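Local coordinates for Lmo0305 protein (Listeria monocytogenes, PDB 3PJ0) that is of unconfirmed function but belongs to the beta-eliminating lyase family of fold-type I pyridoxal-phosphate proteins and carries the cofactor on a lysine, at residues S9-Y15 and Q311-G317; R273-C277 and F352-E356. All coordinates share one frame; numbering follows the deposited sequence. Where two conformers were deposited one is given.

Contact 1 of 2, residues S9-Y15 and Q311-G317; sequences SYQKTPY and QDETGVG
The S9 hydroxyl is gripped by two consecutive residues of the last turn of helix 300-314: its OG donates to D312 OD1 at 2.6 Å and accepts from Q311 NE2 at 3.1 Å. With OG anti to the backbone N (chi1 177°), the hydroxyl is carried off the helix 2-11 onto this pair. The carboxylate is met from above its plane, whereas the amide N-H reaches S9 nearly in the plane of the amide. A water donating to both S9 O and D312 OD1 adds a second link. Q311 then spans the interface: OE1 lies at the edge of the Y10 ring, 3.5 Å from CD1, and is itself held by the backbone N-H groups of I318 and S319, which fixes the amide's rotation.

Further along the chain, T13 turns OG1 back to Y10 O, a carbonyl that also takes T13 N, while its CG2 packs 3.9 Å from Q311 CB and lies against the G317 backbone. The Y10 ring passes close to G317, CE1 to C 3.6 Å, and a second water joins Y10 OH to G317 O. G315, with positive phi just after helix 300-314, accepts from Y15 N at 3.0 Å, and Y15 O accepts from G317 N at 2.7 Å. These two bonds flank V316, the pattern of a parallel beta bridge, here making a small two-stranded sheet between the N-terminal strand 15-16 and strand 316-317.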
ATOM      1  N   SER A   9       2.786 -29.898  12.971  1.00 22.76           N
ATOM      2  CA  SER A   9       3.211 -30.972  12.075  1.00 22.91           C
ATOM      3  C   SER A   9       3.478 -30.457  10.657  1.00 22.32           C
ATOM      4  O   SER A   9       4.467 -30.828  10.005  1.00 22.43           O
ATOM      5  CB  SER A   9       2.115 -32.032  12.027  1.00 23.19           C
ATOM      6  OG  SER A   9       2.431 -33.060  11.118  1.00 23.68           O
ATOM      7  N   TYR A  10       2.573 -29.618  10.181  1.00 21.77           N
ATOM      8  CA  TYR A  10       2.662 -29.045   8.826  1.00 21.08           C
ATOM      9  C   TYR A  10       3.856 -28.121   8.709  1.00 21.45           C
ATOM     10  O   TYR A  10       4.633 -28.199   7.732  1.00 20.18           O
ATOM     11  CB  TYR A  10       1.403 -28.264   8.519  1.00 20.69           C
ATOM     12  CG  TYR A  10       1.321 -27.673   7.120  1.00 19.43           C
ATOM     13  CD1 TYR A  10       0.934 -28.460   6.045  1.00 19.99           C
ATOM     14  CD2 TYR A  10       1.593 -26.334   6.882  1.00 19.55           C
ATOM     15  CE1 TYR A  10       0.831 -27.943   4.765  1.00 19.59           C
ATOM     16  CE2 TYR A  10       1.481 -25.794   5.583  1.00 19.89           C
ATOM     17  CZ  TYR A  10       1.099 -26.613   4.541  1.00 18.10           C
ATOM     18  OH  TYR A  10       0.953 -26.141   3.263  1.00 17.66           O
ATOM     19  N   GLN A  11       3.990 -27.231   9.690  1.00 21.16           N
ATOM     20  CA  GLN A  11       5.109 -26.301   9.710  1.00 22.06           C
ATOM     21  C   GLN A  11       6.496 -27.003   9.682  1.00 22.40           C
ATOM     22  O   GLN A  11       7.421 -26.463   9.076  1.00 23.60           O
ATOM     23  CB  GLN A  11       4.946 -25.282  10.855  0.55 22.21           C
ATOM     24  CG  GLN A  11       3.831 -24.278  10.538  0.55 23.07           C
ATOM     25  CD  GLN A  11       3.505 -23.313  11.667  0.55 24.23           C
ATOM     26  OE1 GLN A  11       3.799 -23.566  12.842  0.55 27.25           O
ATOM     27  NE2 GLN A  11       2.863 -22.215  11.315  0.55 23.75           N
ATOM     28  N   LYS A  12       6.604 -28.216  10.229  1.00 22.35           N
ATOM     29  CA  LYS A  12       7.868 -28.956  10.288  0.50 22.91           C
ATOM     30  C   LYS A  12       8.217 -29.722   9.013  1.00 22.68           C
ATOM     31  O   LYS A  12       9.338 -30.237   8.881  1.00 22.83           O
ATOM     32  CB  LYS A  12       7.824 -29.966  11.445  0.50 23.68           C
ATOM     33  CG  LYS A  12       7.887 -29.372  12.837  0.50 24.66           C
ATOM     34  CD  LYS A  12       7.545 -30.436  13.870  0.50 25.02           C
ATOM     35  CE  LYS A  12       7.917 -30.011  15.272  0.50 25.36           C
ATOM     36  NZ  LYS A  12       7.585 -31.067  16.278  0.50 25.91           N
ATOM     37  N   THR A  13       7.276 -29.825   8.075  1.00 21.19           N
ATOM     38  CA  THR A  13       7.543 -30.632   6.877  1.00 20.03           C
ATOM     39  C   THR A  13       8.524 -29.950   5.940  1.00 20.15           C
ATOM     40  O   THR A  13       8.418 -28.749   5.707  1.00 19.52           O
ATOM     41  CB  THR A  13       6.245 -30.968   6.107  1.00 19.86           C
ATOM     42  OG1 THR A  13       5.565 -29.755   5.763  1.00 15.56           O
ATOM     43  CG2 THR A  13       5.347 -31.859   6.935  1.00 18.23           C
ATOM     44  N   PRO A  14       9.497 -30.708   5.410  1.00 20.62           N
ATOM     45  CA  PRO A  14      10.421 -30.086   4.475  1.00 20.11           C
ATOM     46  C   PRO A  14       9.775 -29.875   3.099  1.00 19.41           C
ATOM     47  O   PRO A  14      10.131 -28.921   2.384  1.00 18.76           O
ATOM     48  CB  PRO A  14      11.598 -31.077   4.419  1.00 20.80           C
ATOM     49  CG  PRO A  14      11.084 -32.349   4.912  1.00 22.70           C
ATOM     50  CD  PRO A  14       9.966 -32.030   5.857  1.00 21.95           C
ATOM     51  N   TYR A  15       8.821 -30.741   2.748  1.00 18.09           N
ATOM     52  CA  TYR A  15       8.118 -30.644   1.487  1.00 17.85           C
ATOM     53  C   TYR A  15       6.646 -30.229   1.665  1.00 16.49           C
ATOM     54  O   TYR A  15       6.044 -30.461   2.714  1.00 16.00           O
ATOM     55  CB  TYR A  15       8.205 -31.978   0.754  1.00 17.59           C
ATOM     56  CG  TYR A  15       9.629 -32.530   0.650  1.00 19.71           C
ATOM     57  CD1 TYR A  15      10.578 -31.920  -0.149  1.00 21.56           C
ATOM     58  CD2 TYR A  15       9.994 -33.684   1.321  1.00 22.31           C
ATOM     59  CE1 TYR A  15      11.879 -32.436  -0.251  1.00 23.01           C
ATOM     60  CE2 TYR A  15      11.281 -34.208   1.220  1.00 26.26           C
ATOM     61  CZ  TYR A  15      12.215 -33.571   0.433  1.00 25.20           C
ATOM     62  OH  TYR A  15      13.487 -34.092   0.329  1.00 27.29           O
ATOM     63  N   GLN A 311       2.059 -36.631   7.782  1.00 20.44           N
ATOM     64  CA  GLN A 311       3.053 -35.571   7.588  1.00 20.15           C
ATOM     65  C   GLN A 311       4.349 -35.874   8.356  1.00 21.06           C
ATOM     66  O   GLN A 311       5.459 -35.712   7.839  1.00 20.05           O
ATOM     67  CB  GLN A 311       2.469 -34.221   7.998  1.00 19.44           C
ATOM     68  CG  GLN A 311       1.345 -33.735   7.030  1.00 19.29           C
ATOM     69  CD  GLN A 311       0.627 -32.460   7.470  1.00 19.59           C
ATOM     70  OE1 GLN A 311      -0.002 -31.796   6.652  1.00 19.79           O
ATOM     71  NE2 GLN A 311       0.710 -32.121   8.761  1.00 17.47           N
ATOM     72  N   ASP A 312       4.201 -36.334   9.587  1.00 21.72           N
ATOM     73  CA  ASP A 312       5.364 -36.661  10.423  1.00 23.04           C
ATOM     74  C   ASP A 312       6.193 -37.828   9.866  1.00 24.08           C
ATOM     75  O   ASP A 312       7.423 -37.810   9.945  1.00 24.37           O
ATOM     76  CB  ASP A 312       4.920 -36.997  11.857  1.00 23.20           C
ATOM     77  CG  ASP A 312       4.325 -35.812  12.603  1.00 23.59           C
ATOM     78  OD1 ASP A 312       4.284 -34.675  12.103  1.00 22.72           O
ATOM     79  OD2 ASP A 312       3.881 -36.028  13.738  1.00 26.31           O
ATOM     80  N   GLU A 313       5.511 -38.817   9.293  0.59 24.86           N
ATOM     81  CA  GLU A 313       6.146 -40.030   8.761  0.59 25.64           C
ATOM     82  C   GLU A 313       6.688 -39.915   7.318  0.59 25.31           C
ATOM     83  O   GLU A 313       7.529 -40.727   6.920  0.59 26.23           O
ATOM     84  CB  GLU A 313       5.172 -41.213   8.895  0.59 26.16           C
ATOM     85  CG  GLU A 313       4.920 -41.592  10.374  0.59 28.08           C
ATOM     86  CD  GLU A 313       3.813 -42.616  10.604  0.59 30.54           C
ATOM     87  OE1 GLU A 313       3.151 -43.056   9.636  0.59 32.65           O
ATOM     88  OE2 GLU A 313       3.598 -42.981  11.782  0.59 32.90           O
ATOM     89  N   THR A 314       6.193 -38.951   6.541  1.00 24.24           N
ATOM     90  CA  THR A 314       6.659 -38.712   5.154  1.00 23.27           C
ATOM     91  C   THR A 314       7.407 -37.404   4.862  1.00 22.15           C
ATOM     92  O   THR A 314       8.088 -37.307   3.837  1.00 21.59           O
ATOM     93  CB  THR A 314       5.469 -38.757   4.174  1.00 23.09           C
ATOM     94  OG1 THR A 314       4.640 -37.586   4.338  1.00 22.02           O
ATOM     95  CG2 THR A 314       4.648 -40.022   4.395  1.00 23.66           C
ATOM     96  N   GLY A 315       7.261 -36.397   5.718  1.00 20.76           N
ATOM     97  CA  GLY A 315       7.895 -35.091   5.496  1.00 19.80           C
ATOM     98  C   GLY A 315       7.168 -34.240   4.465  1.00 18.84           C
ATOM     99  O   GLY A 315       7.688 -33.215   4.049  1.00 18.10           O
ATOM    100  N   VAL A 316       5.966 -34.658   4.052  1.00 18.37           N
ATOM    101  CA  VAL A 316       5.179 -33.934   3.072  1.00 17.71           C
ATOM    102  C   VAL A 316       3.986 -33.237   3.726  1.00 17.16           C
ATOM    103  O   VAL A 316       3.063 -33.898   4.163  1.00 17.51           O
ATOM    104  CB  VAL A 316       4.591 -34.864   1.963  1.00 18.25           C
ATOM    105  CG1 VAL A 316       3.763 -34.047   0.987  1.00 17.14           C
ATOM    106  CG2 VAL A 316       5.686 -35.654   1.226  1.00 17.36           C
ATOM    107  N   GLY A 317       4.010 -31.909   3.759  1.00 16.15           N
ATOM    108  CA  GLY A 317       2.889 -31.095   4.252  1.00 15.83           C
ATOM    109  C   GLY A 317       1.645 -31.178   3.368  1.00 15.81           C
ATOM    110  O   GLY A 317       1.684 -30.797   2.191  1.00 16.28           O
TER
HETATM  111  O   HOH W   1       6.017 -33.051  10.505  1.00 17.27           O
HETATM  112  O   HOH W   2       0.671 -28.069   1.315  1.00 21.99           O

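Contact 2 of 2, residues R273-C277 and F352-E356; sequences RFNSC and FRCLE
The F352 ring fills a hollow formed by R273, F274 and C277 at the end of helix 260-275. R273 lies across one face: its CB sits almost over the ring centre, 3.8 Å from the centroid and 12° off the normal, a CH-pi contact. Its chain, extended from CG to NE, then runs over the ring so that CD comes 3.8 Å from F352 CE2. The guanidinium is carried past the ring, its plane inclined at 41° to it, and forms a salt bridge with E349, one turn before F352 on helix 345-358.

At its edge the same phenyl meets F274 in a T-shaped stack, the edge of F352 directed at the face of F274 with centroids 5.0 Å apart and planes at 77°. F352 CE1 stands over the centre of the F274 ring. With CG of F352 anti to its carbonyl carbon, the ring points at helix 260-275, between R273 CB and the F274 face.

L355, about one turn after F352 on the same helix, brings CD2 to 4.0 Å from F274 CE1. The same methyl also touches C277 SG, so that the sulfur is a bump received between L355 and E356, whose CG approaches it to 3.5 Å. SG also approaches the edge of F352. At the polar end, S276 OG turns back to donate to R273 O at 2.6 Å, three residues earlier.

Beyond the two segments, F274 joins the end of helix 260-275 to the antiparallel sheet, packing on V280 and T282 of strand 280-283 and on F292 and V294 of strand 291-296, while L355 packs helix 345-358 on I310 of helix 300-314.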
ATOM      1  N   ARG A 273      -5.353 -38.654  -7.378  1.00 18.85           N
ATOM      2  CA  ARG A 273      -4.884 -39.459  -6.256  1.00 19.28           C
ATOM      3  C   ARG A 273      -5.784 -39.255  -5.039  1.00 18.79           C
ATOM      4  O   ARG A 273      -6.150 -40.227  -4.403  1.00 20.31           O
ATOM      5  CB  ARG A 273      -3.432 -39.107  -5.865  0.62 19.64           C
ATOM      6  CG  ARG A 273      -2.345 -39.379  -6.918  0.62 20.63           C
ATOM      7  CD  ARG A 273      -0.995 -38.791  -6.435  0.62 23.58           C
ATOM      8  NE  ARG A 273       0.141 -39.035  -7.332  0.62 23.31           N
ATOM      9  CZ  ARG A 273       1.046 -40.003  -7.184  0.62 26.30           C
ATOM     10  NH1 ARG A 273       0.982 -40.871  -6.177  0.62 25.89           N
ATOM     11  NH2 ARG A 273       2.038 -40.111  -8.064  0.62 27.82           N
ATOM     12  N   PHE A 274      -6.182 -38.020  -4.734  1.00 17.19           N
ATOM     13  CA  PHE A 274      -7.125 -37.785  -3.633  1.00 17.23           C
ATOM     14  C   PHE A 274      -8.464 -38.519  -3.852  1.00 17.56           C
ATOM     15  O   PHE A 274      -8.934 -39.250  -2.968  1.00 18.55           O
ATOM     16  CB  PHE A 274      -7.368 -36.282  -3.408  1.00 16.37           C
ATOM     17  CG  PHE A 274      -6.315 -35.618  -2.572  1.00 15.48           C
ATOM     18  CD1 PHE A 274      -6.173 -35.961  -1.225  1.00 16.45           C
ATOM     19  CD2 PHE A 274      -5.484 -34.643  -3.102  1.00 15.60           C
ATOM     20  CE1 PHE A 274      -5.194 -35.348  -0.431  1.00 15.44           C
ATOM     21  CE2 PHE A 274      -4.523 -34.017  -2.315  1.00 15.46           C
ATOM     22  CZ  PHE A 274      -4.369 -34.381  -0.983  1.00 14.15           C
ATOM     23  N   ASN A 275      -9.036 -38.373  -5.045  1.00 17.49           N
ATOM     24  CA  ASN A 275     -10.308 -39.007  -5.366  1.00 18.44           C
ATOM     25  C   ASN A 275     -10.243 -40.528  -5.305  1.00 20.39           C
ATOM     26  O   ASN A 275     -11.253 -41.173  -5.034  1.00 21.18           O
ATOM     27  CB  ASN A 275     -10.805 -38.567  -6.757  1.00 18.09           C
ATOM     28  CG  ASN A 275     -11.433 -37.162  -6.752  1.00 17.31           C
ATOM     29  OD1 ASN A 275     -12.471 -36.933  -6.096  1.00 17.02           O
ATOM     30  ND2 ASN A 275     -10.853 -36.243  -7.524  1.00 14.34           N
ATOM     31  N   SER A 276      -9.063 -41.101  -5.543  1.00 21.16           N
ATOM     32  CA  SER A 276      -8.892 -42.555  -5.502  0.50 22.26           C
ATOM     33  C   SER A 276      -9.008 -43.098  -4.075  1.00 23.03           C
ATOM     34  O   SER A 276      -9.172 -44.307  -3.880  1.00 23.70           O
ATOM     35  CB  SER A 276      -7.542 -42.973  -6.128  0.50 22.41           C
ATOM     36  OG  SER A 276      -6.426 -42.606  -5.321  0.50 22.47           O
ATOM     37  N   CYS A 277      -8.924 -42.211  -3.084  1.00 22.73           N
ATOM     38  CA  CYS A 277      -8.997 -42.605  -1.675  1.00 23.67           C
ATOM     39  C   CYS A 277     -10.441 -42.709  -1.207  1.00 23.95           C
ATOM     40  O   CYS A 277     -11.298 -41.869  -1.554  1.00 23.51           O
ATOM     41  CB  CYS A 277      -8.220 -41.648  -0.775  1.00 23.30           C
ATOM     42  SG  CYS A 277      -6.442 -41.584  -1.164  1.00 24.33           S
ATOM     43  N   PHE A 352      -0.002 -41.075  -0.077  1.00 26.22           N
ATOM     44  CA  PHE A 352      -1.259 -41.657  -0.513  1.00 26.76           C
ATOM     45  C   PHE A 352      -1.428 -43.119  -0.136  1.00 28.39           C
ATOM     46  O   PHE A 352      -2.534 -43.536   0.178  1.00 28.57           O
ATOM     47  CB  PHE A 352      -1.470 -41.378  -1.995  1.00 26.53           C
ATOM     48  CG  PHE A 352      -1.678 -39.923  -2.267  1.00 25.48           C
ATOM     49  CD1 PHE A 352      -2.933 -39.348  -2.073  1.00 25.58           C
ATOM     50  CD2 PHE A 352      -0.623 -39.101  -2.624  1.00 25.14           C
ATOM     51  CE1 PHE A 352      -3.130 -37.996  -2.275  1.00 22.35           C
ATOM     52  CE2 PHE A 352      -0.824 -37.749  -2.820  1.00 25.21           C
ATOM     53  CZ  PHE A 352      -2.088 -37.200  -2.652  1.00 23.36           C
ATOM     54  N   ARG A 353      -0.344 -43.890  -0.142  1.00 29.51           N
ATOM     55  CA  ARG A 353      -0.415 -45.256   0.357  1.00 30.66           C
ATOM     56  C   ARG A 353      -0.904 -45.173   1.812  1.00 31.32           C
ATOM     57  O   ARG A 353      -1.835 -45.892   2.187  1.00 31.81           O
ATOM     58  CB  ARG A 353       0.948 -45.946   0.258  1.00 31.10           C
ATOM     59  N   CYS A 354      -0.327 -44.261   2.605  1.00 31.60           N
ATOM     60  CA  CYS A 354      -0.721 -44.074   4.021  1.00 32.65           C
ATOM     61  C   CYS A 354      -2.139 -43.532   4.177  1.00 33.20           C
ATOM     62  O   CYS A 354      -2.881 -43.947   5.069  1.00 32.94           O
ATOM     63  CB  CYS A 354       0.237 -43.134   4.760  1.00 32.42           C
ATOM     64  SG  CYS A 354       1.885 -43.792   5.073  1.00 33.87           S
ATOM     65  N   LEU A 355      -2.517 -42.606   3.302  1.00 33.55           N
ATOM     66  CA  LEU A 355      -3.856 -42.030   3.346  1.00 34.31           C
ATOM     67  C   LEU A 355      -4.894 -43.123   3.110  1.00 35.96           C
ATOM     68  O   LEU A 355      -5.875 -43.214   3.844  1.00 36.64           O
ATOM     69  CB  LEU A 355      -4.000 -40.908   2.310  1.00 33.28           C
ATOM     70  CG  LEU A 355      -5.174 -39.946   2.514  1.00 32.55           C
ATOM     71  CD1 LEU A 355      -5.112 -39.322   3.901  1.00 30.48           C
ATOM     72  CD2 LEU A 355      -5.173 -38.856   1.426  1.00 30.13           C
ATOM     73  N   GLU A 356      -4.644 -43.966   2.110  1.00 37.60           N
ATOM     74  CA  GLU A 356      -5.525 -45.089   1.768  1.00 39.23           C
ATOM     75  C   GLU A 356      -5.614 -46.103   2.929  1.00 40.43           C
ATOM     76  O   GLU A 356      -6.677 -46.678   3.172  1.00 40.79           O
ATOM     77  CB  GLU A 356      -5.032 -45.758   0.466  1.00 39.82           C
ATOM     78  CG  GLU A 356      -5.060 -44.802  -0.779  1.00 41.47           C
ATOM     79  CD  GLU A 356      -4.211 -45.277  -1.990  1.00 43.86           C
ATOM     80  OE1 GLU A 356      -3.830 -46.466  -2.051  1.00 47.28           O
ATOM     81  OE2 GLU A 356      -3.944 -44.450  -2.899  1.00 45.48           O
TER

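Contacts 1 and 2 lie on the same side of the chain's centre, their centres about 17 Å apart and their nearest atoms about 5 Å apart without touching. Along the sequence their segments alternate, 9-15, 273-277, 311-317 and 352-356. Helix 345-358 connects them: V351 and N347 touch V316 of contact 1, while the next turn supplies F352, L355 and E356 to contact 2. Helix 300-314 also serves both, since it ends in contact 1 and sends I310 against L355. Contact 1 is polar and strand-forming, contact 2 largely apolar. K208, the residue modified by the cofactor, belongs to neither contact.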